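Local coordinates for protein guanine deaminase (PDB 6OHB) that catalyses the zinc-dependent hydrolytic deamination of guanine to xanthine and ammonia in purine degradation, at residues Y85-M90 with P108-Y113; T143-S148 with D176-T181; K167-R172 with Y204-R209; F78-I83 with M324-G329. All blocks are in the same frame, centred on the assembly; numbering follows the deposited sequence.

Contact 1 (Y85-M90 with P108-Y113); sequences YPQSEM and PTERRY
This contact probably forms part of the guanine pocket: by similarity, Y85, P86 and Q87 bind the substrate, and they pack against residues 108-113, where helix 98-111 gives way to a 3-10 segment. Y113 carries much of the contact. One face of its ring is covered by P86, whose CB sits 3.4 Å from the ring centroid and only 7° off the normal, a close CH-pi contact. The edge of the same ring turns to the face of Y85 in an edge-to-face pair with planes at 72°. Y113 OH donates in its ring plane to the syn lone pair of E89 OE1, 2.7 Å away. The loop 85-90, ending in a type I turn from Q87 to M90, follows strand 73-84 of the amidohydrolase TIM barrel, the strand that also bears the zinc ligands H82 and H84. Nearer the zinc, the extended side chain of Q87 brings NE2 within 2.7 Å of E110 OE2, on its anti lone pair and near the amide plane. The other oxygen, E110 OE1, forms a salt bridge with R209, so this buried carboxylate would probably stay ionised. T109 CG2 lies 3.6 Å from P86 O, and T109 OG1, which meets M90 CG, bonds to H105 O. E89 OE2 bonds to Y118 OH and lies 3.9 Å from R112 NE, over one guanidinium face, in a long salt bridge of charge alone.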
loop_
_atom_site.group_PDB
_atom_site.type_symbol
_atom_site.label_atom_id
_atom_site.label_comp_id
_atom_site.label_asym_id
_atom_site.label_seq_id
_atom_site.Cartn_x
_atom_site.Cartn_y
_atom_site.Cartn_z
ATOM N N TYR A 85 17.454 4.127 -10.968
ATOM C CA TYR A 85 18.539 3.660 -10.099
ATOM C C TYR A 85 19.017 4.690 -9.072
ATOM O O TYR A 85 19.137 4.332 -7.887
ATOM C CB TYR A 85 19.687 3.146 -10.983
ATOM C CG TYR A 85 21.107 3.405 -10.506
ATOM C CD1 TYR A 85 21.590 2.852 -9.320
ATOM C CD2 TYR A 85 21.982 4.178 -11.268
ATOM C CE1 TYR A 85 22.888 3.084 -8.896
ATOM C CE2 TYR A 85 23.286 4.410 -10.853
ATOM C CZ TYR A 85 23.732 3.862 -9.668
ATOM O OH TYR A 85 25.028 4.097 -9.255
ATOM N N PRO A 86 19.334 5.953 -9.435
ATOM C CA PRO A 86 19.945 6.859 -8.447
ATOM C C PRO A 86 18.944 7.631 -7.598
ATOM O O PRO A 86 19.105 8.841 -7.402
ATOM C CB PRO A 86 20.764 7.809 -9.325
ATOM C CG PRO A 86 19.934 7.944 -10.556
ATOM C CD PRO A 86 19.276 6.585 -10.770
ATOM N N GLN A 87 17.905 6.964 -7.090
ATOM C CA GLN A 87 16.855 7.672 -6.366
ATOM C C GLN A 87 16.321 6.906 -5.162
ATOM O O GLN A 87 15.288 7.306 -4.606
ATOM C CB GLN A 87 15.693 7.999 -7.309
ATOM C CG GLN A 87 15.993 9.093 -8.320
ATOM C CD GLN A 87 14.811 9.388 -9.212
ATOM O OE1 GLN A 87 13.706 8.897 -8.975
ATOM N NE2 GLN A 87 15.029 10.204 -10.237
ATOM N N SER A 88 16.986 5.828 -4.737
ATOM C CA SER A 88 16.446 4.998 -3.664
ATOM C C SER A 88 16.300 5.778 -2.359
ATOM O O SER A 88 15.344 5.563 -1.607
ATOM C CB SER A 88 17.337 3.772 -3.457
ATOM O OG SER A 88 17.403 2.978 -4.630
ATOM N N GLU A 89 17.224 6.696 -2.081
ATOM C CA GLU A 89 17.248 7.412 -0.811
ATOM C C GLU A 89 16.344 8.640 -0.784
ATOM O O GLU A 89 16.215 9.267 0.274
ATOM C CB GLU A 89 18.687 7.827 -0.470
ATOM C CG GLU A 89 19.279 8.876 -1.399
ATOM C CD GLU A 89 20.065 8.271 -2.552
ATOM O OE1 GLU A 89 19.600 7.270 -3.141
ATOM O OE2 GLU A 89 21.152 8.801 -2.868
ATOM N N MET A 90 15.704 8.980 -1.899
ATOM C CA MET A 90 14.961 10.231 -2.002
ATOM C C MET A 90 13.820 10.291 -0.993
ATOM O O MET A 90 12.940 9.425 -0.976
ATOM C CB MET A 90 14.421 10.398 -3.421
ATOM C CG MET A 90 14.366 11.842 -3.890
ATOM S SD MET A 90 13.242 12.094 -5.277
ATOM C CE MET A 90 13.601 10.662 -6.261
ATOM N N PRO A 108 18.709 17.149 -6.839
ATOM C CA PRO A 108 19.748 17.094 -5.793
ATOM C C PRO A 108 20.080 15.676 -5.369
ATOM O O PRO A 108 21.242 15.377 -5.067
ATOM C CB PRO A 108 19.137 17.908 -4.639
ATOM C CG PRO A 108 18.082 18.747 -5.269
ATOM C CD PRO A 108 17.532 17.915 -6.388
ATOM N N THR A 109 19.084 14.790 -5.344
ATOM C CA THR A 109 19.353 13.386 -5.048
ATOM C C THR A 109 20.286 12.786 -6.094
ATOM O O THR A 109 21.286 12.144 -5.754
ATOM C CB THR A 109 18.044 12.601 -4.973
ATOM O OG1 THR A 109 17.226 13.139 -3.926
ATOM C CG2 THR A 109 18.321 11.131 -4.689
ATOM N N GLU A 110 19.980 12.995 -7.378
ATOM C CA GLU A 110 20.808 12.402 -8.423
ATOM C C GLU A 110 22.180 13.057 -8.522
ATOM O O GLU A 110 23.095 12.454 -9.096
ATOM C CB GLU A 110 20.112 12.507 -9.782
ATOM C CG GLU A 110 18.776 11.794 -9.885
ATOM C CD GLU A 110 18.265 11.749 -11.311
ATOM O OE1 GLU A 110 18.909 12.360 -12.194
ATOM O OE2 GLU A 110 17.212 11.122 -11.550
ATOM N N ARG A 111 22.341 14.271 -7.977
ATOM C CA ARG A 111 23.645 14.934 -7.989
ATOM C C ARG A 111 24.692 14.161 -7.195
ATOM O O ARG A 111 25.876 14.179 -7.551
ATOM C CB ARG A 111 23.519 16.356 -7.441
ATOM N N ARG A 112 24.278 13.461 -6.139
ATOM C CA ARG A 112 25.218 12.754 -5.276
ATOM C C ARG A 112 25.899 11.587 -5.979
ATOM O O ARG A 112 26.862 11.037 -5.434
ATOM C CB ARG A 112 24.483 12.269 -4.023
ATOM C CG ARG A 112 23.478 13.296 -3.508
ATOM C CD ARG A 112 22.437 12.725 -2.547
ATOM N NE ARG A 112 22.997 11.898 -1.482
ATOM C CZ ARG A 112 22.420 11.735 -0.292
ATOM N NH1 ARG A 112 22.982 10.961 0.630
ATOM N NH2 ARG A 112 21.274 12.347 -0.028
ATOM N N TYR A 113 25.436 11.210 -7.167
ATOM C CA TYR A 113 25.961 10.066 -7.899
ATOM C C TYR A 113 27.106 10.426 -8.844
ATOM O O TYR A 113 27.494 9.593 -9.670
ATOM C CB TYR A 113 24.820 9.373 -8.653
ATOM C CG TYR A 113 23.889 8.638 -7.708
ATOM C CD1 TYR A 113 22.907 9.319 -7.000
ATOM C CD2 TYR A 113 24.019 7.273 -7.496
ATOM C CE1 TYR A 113 22.071 8.658 -6.123
ATOM C CE2 TYR A 113 23.186 6.605 -6.621
ATOM C CZ TYR A 113 22.215 7.301 -5.936
ATOM O OH TYR A 113 21.383 6.636 -5.063
#

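Contact 2 (T143-S148 with D176-T181); sequences TVHPQS and DYLLDT
V144, L178 and H145 make most of this junction between two loops of the TIM barrel: one runs from strand 135-141 into helix 146-158, the other from strand 164-169 toward helix 182-196. V144 buries the most surface, and its two methyl branches divide the work. CG1, anti to the backbone N (chi1 -159°), reaches the carboxylate of D180, with D180 OD2 3.3 Å away. CG2 turns to L178, meeting the backbone oxygen L178 O at 3.5 Å and the branch carbon L178 CG at 3.9 Å, the two side chains crossing obliquely. D180 is held elsewhere: its OD2 takes a salt bridge from K167 NZ and a hydrogen bond from M170 N, its OD1 a bond from Q218 NE2, so V144 lies against a carboxylate that is already well fixed. L178 also packs on F107 and E110 of helix 98-111. H145, at the N-cap position of helix 146-158, is tied down through its backbone: T143 OG1 donates to H145 O over 2.6 Å, in the carbonyl plane and on a lone pair. Its imidazole swings over to segment 176-181 and presents an edge, with CE1 3.8 Å from Y177 O. Beside it H145 NE2, buried by the contact and without a polar partner in the model, lies 4.1 Å from the methyl carbon L178 CD1.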
loop_
_atom_site.group_PDB
_atom_site.type_symbol
_atom_site.label_atom_id
_atom_site.label_comp_id
_atom_site.label_asym_id
_atom_site.label_seq_id
_atom_site.Cartn_x
_atom_site.Cartn_y
_atom_site.Cartn_z
ATOM N N THR A 143 22.039 7.557 -14.761
ATOM C CA THR A 143 22.443 8.916 -14.460
ATOM C C THR A 143 22.644 9.692 -15.754
ATOM O O THR A 143 22.517 9.162 -16.860
ATOM C CB THR A 143 23.756 8.898 -13.675
ATOM O OG1 THR A 143 24.591 7.843 -14.189
ATOM C CG2 THR A 143 23.504 8.655 -12.205
ATOM N N VAL A 144 22.954 10.979 -15.610
ATOM C CA VAL A 144 23.514 11.690 -16.750
ATOM C C VAL A 144 25.003 11.383 -16.861
ATOM O O VAL A 144 25.562 11.398 -17.959
ATOM C CB VAL A 144 23.252 13.199 -16.631
ATOM C CG1 VAL A 144 23.363 13.858 -17.991
ATOM C CG2 VAL A 144 21.890 13.447 -16.022
ATOM N N HIS A 145 25.645 11.054 -15.736
ATOM C CA HIS A 145 27.068 10.728 -15.687
ATOM C C HIS A 145 27.297 9.299 -16.164
ATOM O O HIS A 145 26.628 8.381 -15.681
ATOM C CB HIS A 145 27.606 10.879 -14.271
ATOM C CG HIS A 145 26.907 11.926 -13.464
ATOM N ND1 HIS A 145 27.192 13.269 -13.577
ATOM C CD2 HIS A 145 25.929 11.825 -12.532
ATOM C CE1 HIS A 145 26.425 13.951 -12.744
ATOM N NE2 HIS A 145 25.649 13.098 -12.100
ATOM N N PRO A 146 28.227 9.069 -17.095
ATOM C CA PRO A 146 28.456 7.696 -17.582
ATOM C C PRO A 146 29.060 6.767 -16.541
ATOM O O PRO A 146 28.871 5.546 -16.642
ATOM C CB PRO A 146 29.418 7.895 -18.766
ATOM C CG PRO A 146 29.475 9.394 -19.005
ATOM C CD PRO A 146 29.152 10.036 -17.703
ATOM N N GLN A 147 29.754 7.301 -15.532
ATOM C CA GLN A 147 30.420 6.441 -14.561
ATOM C C GLN A 147 29.420 5.689 -13.690
ATOM O O GLN A 147 29.651 4.528 -13.329
ATOM C CB GLN A 147 31.363 7.273 -13.690
ATOM N N SER A 148 28.295 6.321 -13.354
ATOM C CA SER A 148 27.288 5.636 -12.552
ATOM C C SER A 148 26.576 4.549 -13.345
ATOM O O SER A 148 26.222 3.507 -12.782
ATOM C CB SER A 148 26.291 6.639 -11.982
ATOM N N ASP A 176 22.957 23.081 -13.428
ATOM C CA ASP A 176 24.131 22.857 -14.267
ATOM C C ASP A 176 24.869 21.579 -13.895
ATOM O O ASP A 176 25.499 20.955 -14.760
ATOM C CB ASP A 176 25.073 24.059 -14.179
ATOM C CG ASP A 176 24.730 25.141 -15.186
ATOM O OD1 ASP A 176 23.525 25.358 -15.442
ATOM O OD2 ASP A 176 25.665 25.773 -15.724
ATOM N N TYR A 177 24.797 21.161 -12.630
ATOM C CA TYR A 177 25.514 19.961 -12.215
ATOM C C TYR A 177 24.925 18.683 -12.801
ATOM O O TYR A 177 25.536 17.621 -12.655
ATOM C CB TYR A 177 25.558 19.872 -10.684
ATOM C CG TYR A 177 24.213 19.921 -9.983
ATOM C CD1 TYR A 177 23.318 18.857 -10.065
ATOM C CD2 TYR A 177 23.850 21.023 -9.218
ATOM C CE1 TYR A 177 22.094 18.898 -9.422
ATOM C CE2 TYR A 177 22.630 21.070 -8.568
ATOM C CZ TYR A 177 21.756 20.005 -8.673
ATOM O OH TYR A 177 20.538 20.046 -8.029
ATOM N N LEU A 178 23.761 18.754 -13.453
ATOM C CA LEU A 178 23.083 17.574 -13.978
ATOM C C LEU A 178 22.802 17.681 -15.476
ATOM O O LEU A 178 21.910 16.994 -15.984
ATOM C CB LEU A 178 21.782 17.327 -13.213
ATOM C CG LEU A 178 21.419 15.860 -12.984
ATOM C CD1 LEU A 178 22.208 15.292 -11.815
ATOM C CD2 LEU A 178 19.921 15.698 -12.768
ATOM N N LEU A 179 23.530 18.535 -16.191
ATOM C CA LEU A 179 23.321 18.750 -17.617
ATOM C C LEU A 179 24.495 18.215 -18.422
ATOM O O LEU A 179 25.648 18.294 -17.987
ATOM C CB LEU A 179 23.131 20.235 -17.934
ATOM C CG LEU A 179 21.868 20.902 -17.400
ATOM C CD1 LEU A 179 21.837 22.370 -17.807
ATOM C CD2 LEU A 179 20.635 20.167 -17.899
ATOM N N ASP A 180 24.194 17.664 -19.595
ATOM C CA ASP A 180 25.206 17.363 -20.590
ATOM C C ASP A 180 25.074 18.355 -21.752
ATOM O O ASP A 180 24.437 19.410 -21.618
ATOM C CB ASP A 180 25.081 15.892 -21.022
ATOM C CG ASP A 180 23.669 15.515 -21.468
ATOM O OD1 ASP A 180 22.970 16.358 -22.068
ATOM O OD2 ASP A 180 23.258 14.358 -21.223
ATOM N N THR A 181 25.683 18.020 -22.882
ATOM C CA THR A 181 25.481 18.726 -24.137
ATOM C C THR A 181 25.056 17.701 -25.180
ATOM O O THR A 181 25.187 16.495 -24.966
ATOM C CB THR A 181 26.752 19.461 -24.591
ATOM O OG1 THR A 181 27.750 18.509 -24.982
ATOM C CG2 THR A 181 27.303 20.326 -23.462
#

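Contact 3 (K167-R172 with Y204-R209); sequences KVMMDR and YAITPR
The tight part of this contact is its backbone centre, where M169 N donates to T207 O over 2.7 Å, in the carbonyl plane and with an N-H...O angle of 151°. The same oxygen receives the CA-H of V168, 3.2 Å from V168 CA to T207 O. M169 and P208 form the parallel bridge and send their side chains to one face, where M169 SD also lies beside I206 CG2. One end is closed by a side chain: Y204 CG stands anti to its backbone N, and the ring reaches across so that OH accepts from K167 N at 3.1 Å. A phenylalanine here would remove that hydroxyl and would probably leave the K167 amide without this acceptor, weakening the start of the pairing. Toward the other end the grip slackens. R209 N bonds only weakly to M169 O (3.3 Å), and R209 NE donates a weak hydrogen bond to M170 SD (3.2 Å), the sulfur lying at the edge of the guanidinium near its plane. The charge of R209, a substrate-binding residue by similarity, is met more strongly by E110. Beyond M170 the segments part, and D171 and R172, both partly exposed, make no contact with segment 204-209. Strands 164-169 and 203-208 are joined through helix 182-196 as a beta-alpha-beta crossover of the TIM barrel; M169 packs against that helix at S185 and against helix 216-228 at A222, while V168 and T207 touch F141 of strand 135-141.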
loop_
_atom_site.group_PDB
_atom_site.type_symbol
_atom_site.label_atom_id
_atom_site.label_comp_id
_atom_site.label_asym_id
_atom_site.label_seq_id
_atom_site.Cartn_x
_atom_site.Cartn_y
_atom_site.Cartn_z
ATOM N N LYS A 167 22.290 5.789 -20.050
ATOM C CA LYS A 167 22.622 7.097 -19.502
ATOM C C LYS A 167 21.521 8.105 -19.807
ATOM O O LYS A 167 20.983 8.142 -20.917
ATOM C CB LYS A 167 23.952 7.581 -20.073
ATOM C CG LYS A 167 24.348 8.980 -19.662
ATOM C CD LYS A 167 25.397 9.541 -20.607
ATOM C CE LYS A 167 24.885 10.777 -21.328
ATOM N NZ LYS A 167 24.597 11.888 -20.387
ATOM N N VAL A 168 21.196 8.934 -18.814
ATOM C CA VAL A 168 20.194 9.975 -19.004
ATOM C C VAL A 168 20.757 11.056 -19.918
ATOM O O VAL A 168 21.895 11.510 -19.742
ATOM C CB VAL A 168 19.765 10.566 -17.653
ATOM C CG1 VAL A 168 18.791 11.716 -17.866
ATOM C CG2 VAL A 168 19.145 9.500 -16.772
ATOM N N MET A 169 19.978 11.440 -20.926
ATOM C CA MET A 169 20.318 12.545 -21.811
ATOM C C MET A 169 19.469 13.751 -21.424
ATOM O O MET A 169 18.239 13.704 -21.531
ATOM C CB MET A 169 20.085 12.151 -23.271
ATOM C CG MET A 169 20.834 10.892 -23.698
ATOM S SD MET A 169 20.435 10.332 -25.370
ATOM C CE MET A 169 20.296 11.889 -26.234
ATOM N N MET A 170 20.124 14.826 -20.982
ATOM C CA MET A 170 19.422 16.055 -20.605
ATOM C C MET A 170 20.398 17.224 -20.661
ATOM O O MET A 170 21.386 17.241 -19.918
ATOM C CB MET A 170 18.799 15.923 -19.212
ATOM C CG MET A 170 19.711 15.301 -18.166
ATOM S SD MET A 170 18.952 15.207 -16.530
ATOM C CE MET A 170 18.146 16.798 -16.447
ATOM N N ASP A 171 20.123 18.206 -21.527
ATOM C CA ASP A 171 21.045 19.321 -21.729
ATOM C C ASP A 171 20.442 20.692 -21.428
ATOM O O ASP A 171 21.114 21.705 -21.657
ATOM C CB ASP A 171 21.611 19.300 -23.156
ATOM C CG ASP A 171 20.564 19.591 -24.218
ATOM O OD1 ASP A 171 19.355 19.492 -23.923
ATOM O OD2 ASP A 171 20.959 19.914 -25.360
ATOM N N ARG A 172 19.210 20.764 -20.927
ATOM C CA ARG A 172 18.610 22.059 -20.631
ATOM C C ARG A 172 17.566 21.917 -19.530
ATOM O O ARG A 172 17.128 20.811 -19.200
ATOM C CB ARG A 172 17.988 22.685 -21.886
ATOM C CG ARG A 172 16.680 22.053 -22.317
ATOM C CD ARG A 172 16.154 22.704 -23.585
ATOM N NE ARG A 172 14.921 22.077 -24.050
ATOM C CZ ARG A 172 14.269 22.437 -25.154
ATOM N NH1 ARG A 172 14.731 23.423 -25.910
ATOM N NH2 ARG A 172 13.155 21.808 -25.500
ATOM N N TYR A 204 21.135 -2.047 -23.638
ATOM C CA TYR A 204 21.206 -0.599 -23.489
ATOM C C TYR A 204 19.937 0.064 -24.012
ATOM O O TYR A 204 19.369 -0.360 -25.022
ATOM C CB TYR A 204 22.431 -0.014 -24.204
ATOM C CG TYR A 204 22.640 1.454 -23.885
ATOM C CD1 TYR A 204 21.960 2.446 -24.594
ATOM C CD2 TYR A 204 23.498 1.848 -22.870
ATOM C CE1 TYR A 204 22.136 3.780 -24.297
ATOM C CE2 TYR A 204 23.680 3.180 -22.570
ATOM C CZ TYR A 204 22.995 4.141 -23.285
ATOM O OH TYR A 204 23.169 5.470 -22.991
ATOM N N ALA A 205 19.510 1.123 -23.325
ATOM C CA ALA A 205 18.362 1.924 -23.726
ATOM C C ALA A 205 18.793 3.373 -23.904
ATOM O O ALA A 205 19.381 3.960 -22.992
ATOM C CB ALA A 205 17.237 1.835 -22.694
ATOM N N ILE A 206 18.521 3.939 -25.080
ATOM C CA ILE A 206 18.716 5.370 -25.284
ATOM C C ILE A 206 17.691 6.104 -24.435
ATOM O O ILE A 206 16.480 5.959 -24.635
ATOM C CB ILE A 206 18.587 5.748 -26.762
ATOM C CG1 ILE A 206 19.666 5.052 -27.591
ATOM C CG2 ILE A 206 18.684 7.258 -26.922
ATOM C CD1 ILE A 206 19.156 4.527 -28.906
ATOM N N THR A 207 18.170 6.894 -23.477
ATOM C CA THR A 207 17.341 7.374 -22.376
ATOM C C THR A 207 17.423 8.891 -22.271
ATOM O O THR A 207 18.201 9.436 -21.472
ATOM C CB THR A 207 17.765 6.711 -21.062
ATOM O OG1 THR A 207 17.893 5.297 -21.257
ATOM C CG2 THR A 207 16.747 6.953 -19.988
ATOM N N PRO A 208 16.643 9.611 -23.077
ATOM C CA PRO A 208 16.378 11.021 -22.763
ATOM C C PRO A 208 15.346 11.084 -21.646
ATOM O O PRO A 208 14.331 10.384 -21.693
ATOM C CB PRO A 208 15.832 11.587 -24.079
ATOM C CG PRO A 208 15.237 10.388 -24.790
ATOM C CD PRO A 208 16.007 9.176 -24.338
ATOM N N ARG A 209 15.608 11.919 -20.636
ATOM C CA ARG A 209 14.712 11.982 -19.484
ATOM C C ARG A 209 13.288 12.288 -19.930
ATOM O O ARG A 209 12.376 11.472 -19.749
ATOM C CB ARG A 209 15.202 13.020 -18.472
ATOM C CG ARG A 209 14.420 12.975 -17.162
ATOM C CD ARG A 209 14.924 13.976 -16.142
ATOM N NE ARG A 209 16.271 13.676 -15.669
ATOM C CZ ARG A 209 16.544 12.947 -14.592
ATOM N NH1 ARG A 209 15.560 12.430 -13.862
ATOM N NH2 ARG A 209 17.805 12.737 -14.242
#

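Contact 4 (F78-I83 with M324-G329); sequences FVDTHI and MGTDIG. With ZN (zinc ion), chain E.
D327 reaches back from its loop to the zinc that it shares with H82 of strand 73-84. Its CB lies 4.0 Å from H82 CD2, and CG comes closer to the same ring carbon, at 3.3 Å. At the tip OD1 and OD2 each bind the zinc at 2.2 Å, a bidentate grip, while H82 NE2 binds it at 2.0 Å; H84 and H237 complete the site. D327 OD2 also has a weak hydrogen bond with H276. The H82 ring is steadied from its other nitrogen, ND1, which bonds to H235. Farther from the metal, D80 holds the loop: its OD1 accepts from T326 N and its OD2 from T326 OG1 (3.1 Å), both through syn lone pairs. An alanine here would remove both acceptors and would probably loosen the loop that presents D327. Where segment 324-329 begins, T81 N donates almost straight to M324 O, at 2.8 Å and 176°; at the metal, D327 N bonds to H82 O. G325 passes so close to the strand that a CB there would clash with H82 N. I83 CG1 and I328 CB, 3.5 Å apart, are tightly packed just past D327. A metal coordinated by one carboxylate and three imidazoles is consistent with the mononuclear centres of amidohydrolase deaminases; the zinc would keep D327 charged and, as in relatives, probably polarises the water that attacks the purine ring.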
loop_
_atom_site.group_PDB
_atom_site.type_symbol
_atom_site.label_atom_id
_atom_site.label_comp_id
_atom_site.label_asym_id
_atom_site.label_seq_id
_atom_site.Cartn_x
_atom_site.Cartn_y
_atom_site.Cartn_z
ATOM N N PHE A 78 9.897 -11.344 -11.793
ATOM C CA PHE A 78 9.122 -10.158 -12.127
ATOM C C PHE A 78 9.912 -9.205 -13.020
ATOM O O PHE A 78 11.145 -9.109 -12.940
ATOM C CB PHE A 78 8.666 -9.438 -10.855
ATOM C CG PHE A 78 7.822 -10.294 -9.956
ATOM C CD1 PHE A 78 6.770 -11.035 -10.473
ATOM C CD2 PHE A 78 8.091 -10.375 -8.600
ATOM C CE1 PHE A 78 5.996 -11.834 -9.656
ATOM C CE2 PHE A 78 7.319 -11.175 -7.774
ATOM C CZ PHE A 78 6.269 -11.905 -8.307
ATOM N N VAL A 79 9.165 -8.464 -13.840
ATOM C CA VAL A 79 9.706 -7.561 -14.850
ATOM C C VAL A 79 9.240 -6.150 -14.506
ATOM O O VAL A 79 8.042 -5.841 -14.594
ATOM C CB VAL A 79 9.259 -7.956 -16.262
ATOM C CG1 VAL A 79 9.840 -6.991 -17.286
ATOM C CG2 VAL A 79 9.674 -9.401 -16.568
ATOM N N ASP A 80 10.191 -5.289 -14.140
ATOM C CA ASP A 80 9.934 -3.911 -13.732
ATOM C C ASP A 80 10.297 -2.990 -14.894
ATOM O O ASP A 80 11.481 -2.792 -15.185
ATOM C CB ASP A 80 10.760 -3.578 -12.490
ATOM C CG ASP A 80 10.290 -2.317 -11.784
ATOM O OD1 ASP A 80 9.707 -1.426 -12.443
ATOM O OD2 ASP A 80 10.521 -2.221 -10.559
ATOM N N THR A 81 9.290 -2.386 -15.526
ATOM C CA THR A 81 9.518 -1.700 -16.795
ATOM C C THR A 81 9.850 -0.212 -16.672
ATOM O O THR A 81 10.045 0.436 -17.707
ATOM C CB THR A 81 8.304 -1.867 -17.718
ATOM O OG1 THR A 81 7.140 -1.294 -17.108
ATOM C CG2 THR A 81 8.058 -3.345 -18.024
ATOM N N HIS A 82 9.952 0.344 -15.464
ATOM C CA HIS A 82 10.430 1.723 -15.305
ATOM C C HIS A 82 10.852 1.927 -13.855
ATOM O O HIS A 82 10.007 1.904 -12.956
ATOM C CB HIS A 82 9.366 2.744 -15.713
ATOM C CG HIS A 82 9.798 4.170 -15.546
ATOM N ND1 HIS A 82 10.728 4.771 -16.366
ATOM C CD2 HIS A 82 9.431 5.112 -14.644
ATOM C CE1 HIS A 82 10.912 6.021 -15.982
ATOM N NE2 HIS A 82 10.135 6.254 -14.940
ATOM N N ILE A 83 12.146 2.133 -13.637
ATOM C CA ILE A 83 12.676 2.362 -12.299
ATOM C C ILE A 83 13.928 3.221 -12.432
ATOM O O ILE A 83 14.687 3.086 -13.396
ATOM C CB ILE A 83 12.937 1.021 -11.573
ATOM C CG1 ILE A 83 13.452 1.256 -10.152
ATOM C CG2 ILE A 83 13.875 0.125 -12.383
ATOM C CD1 ILE A 83 13.509 -0.005 -9.309
ATOM N N MET A 324 4.400 -3.044 -16.069
ATOM C CA MET A 324 4.341 -2.380 -14.771
ATOM C C MET A 324 5.707 -1.826 -14.375
ATOM O O MET A 324 6.725 -2.504 -14.517
ATOM C CB MET A 324 3.853 -3.343 -13.686
ATOM C CG MET A 324 2.505 -4.001 -13.957
ATOM S SD MET A 324 1.141 -2.840 -14.133
ATOM C CE MET A 324 1.256 -1.942 -12.580
ATOM N N GLY A 325 5.718 -0.595 -13.870
ATOM C CA GLY A 325 6.927 0.010 -13.344
ATOM C C GLY A 325 6.681 0.568 -11.956
ATOM O O GLY A 325 5.561 0.923 -11.595
ATOM N N THR A 326 7.743 0.596 -11.156
ATOM C CA THR A 326 7.665 1.148 -9.804
ATOM C C THR A 326 7.886 2.669 -9.678
ATOM O O THR A 326 7.403 3.243 -8.689
ATOM C CB THR A 326 8.656 0.427 -8.877
ATOM O OG1 THR A 326 9.986 0.547 -9.391
ATOM C CG2 THR A 326 8.297 -1.044 -8.735
ATOM N N ASP A 327 8.517 3.328 -10.666
ATOM C CA ASP A 327 9.143 4.668 -10.550
ATOM C C ASP A 327 9.755 4.844 -9.174
ATOM O O ASP A 327 9.486 5.820 -8.478
ATOM C CB ASP A 327 8.234 5.865 -10.930
ATOM C CG ASP A 327 9.009 6.885 -11.852
ATOM O OD1 ASP A 327 10.197 6.760 -11.951
ATOM O OD2 ASP A 327 8.602 7.845 -12.493
ATOM N N ILE A 328 10.569 3.856 -8.775
ATOM C CA ILE A 328 11.304 4.004 -7.525
ATOM C C ILE A 328 12.039 5.327 -7.567
ATOM O O ILE A 328 12.533 5.741 -8.620
ATOM C CB ILE A 328 12.240 2.807 -7.271
ATOM C CG1 ILE A 328 11.489 1.715 -6.518
ATOM C CG2 ILE A 328 13.488 3.215 -6.503
ATOM C CD1 ILE A 328 11.217 2.117 -5.069
ATOM N N GLY A 329 12.098 5.997 -6.418
ATOM C CA GLY A 329 12.286 7.428 -6.354
ATOM C C GLY A 329 10.971 8.051 -5.919
ATOM O O GLY A 329 10.731 8.241 -4.722
HETATM ZN ZN ZN E . 10.324 7.898 -13.800
HETATM O O HOH W 1 5.656 -5.559 -15.950
#

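How the contacts relate
All four contacts belong to the amidohydrolase TIM barrel, and contact 4 closes the longest loop, pairing strand 73-84 with the loop after strand 321-324; the other three are nested inside it. Of these three, contact 1 comes first, then contacts 2 and 3, whose segments alternate, with centres about 9 Å apart. There the backbone of T143 meets V168, and K167 reaches V144. Contact 1 lies about 16 Å from both contact 3 and contact 4, centre to centre, yet touches each: E110 meets R209, and Q87 packs on G329. Contacts 2 and 4, about 22 Å apart between centres, do not touch. Contact 1 thus links R209, a predicted substrate residue of contact 3, to the zinc-bearing loop of contact 4.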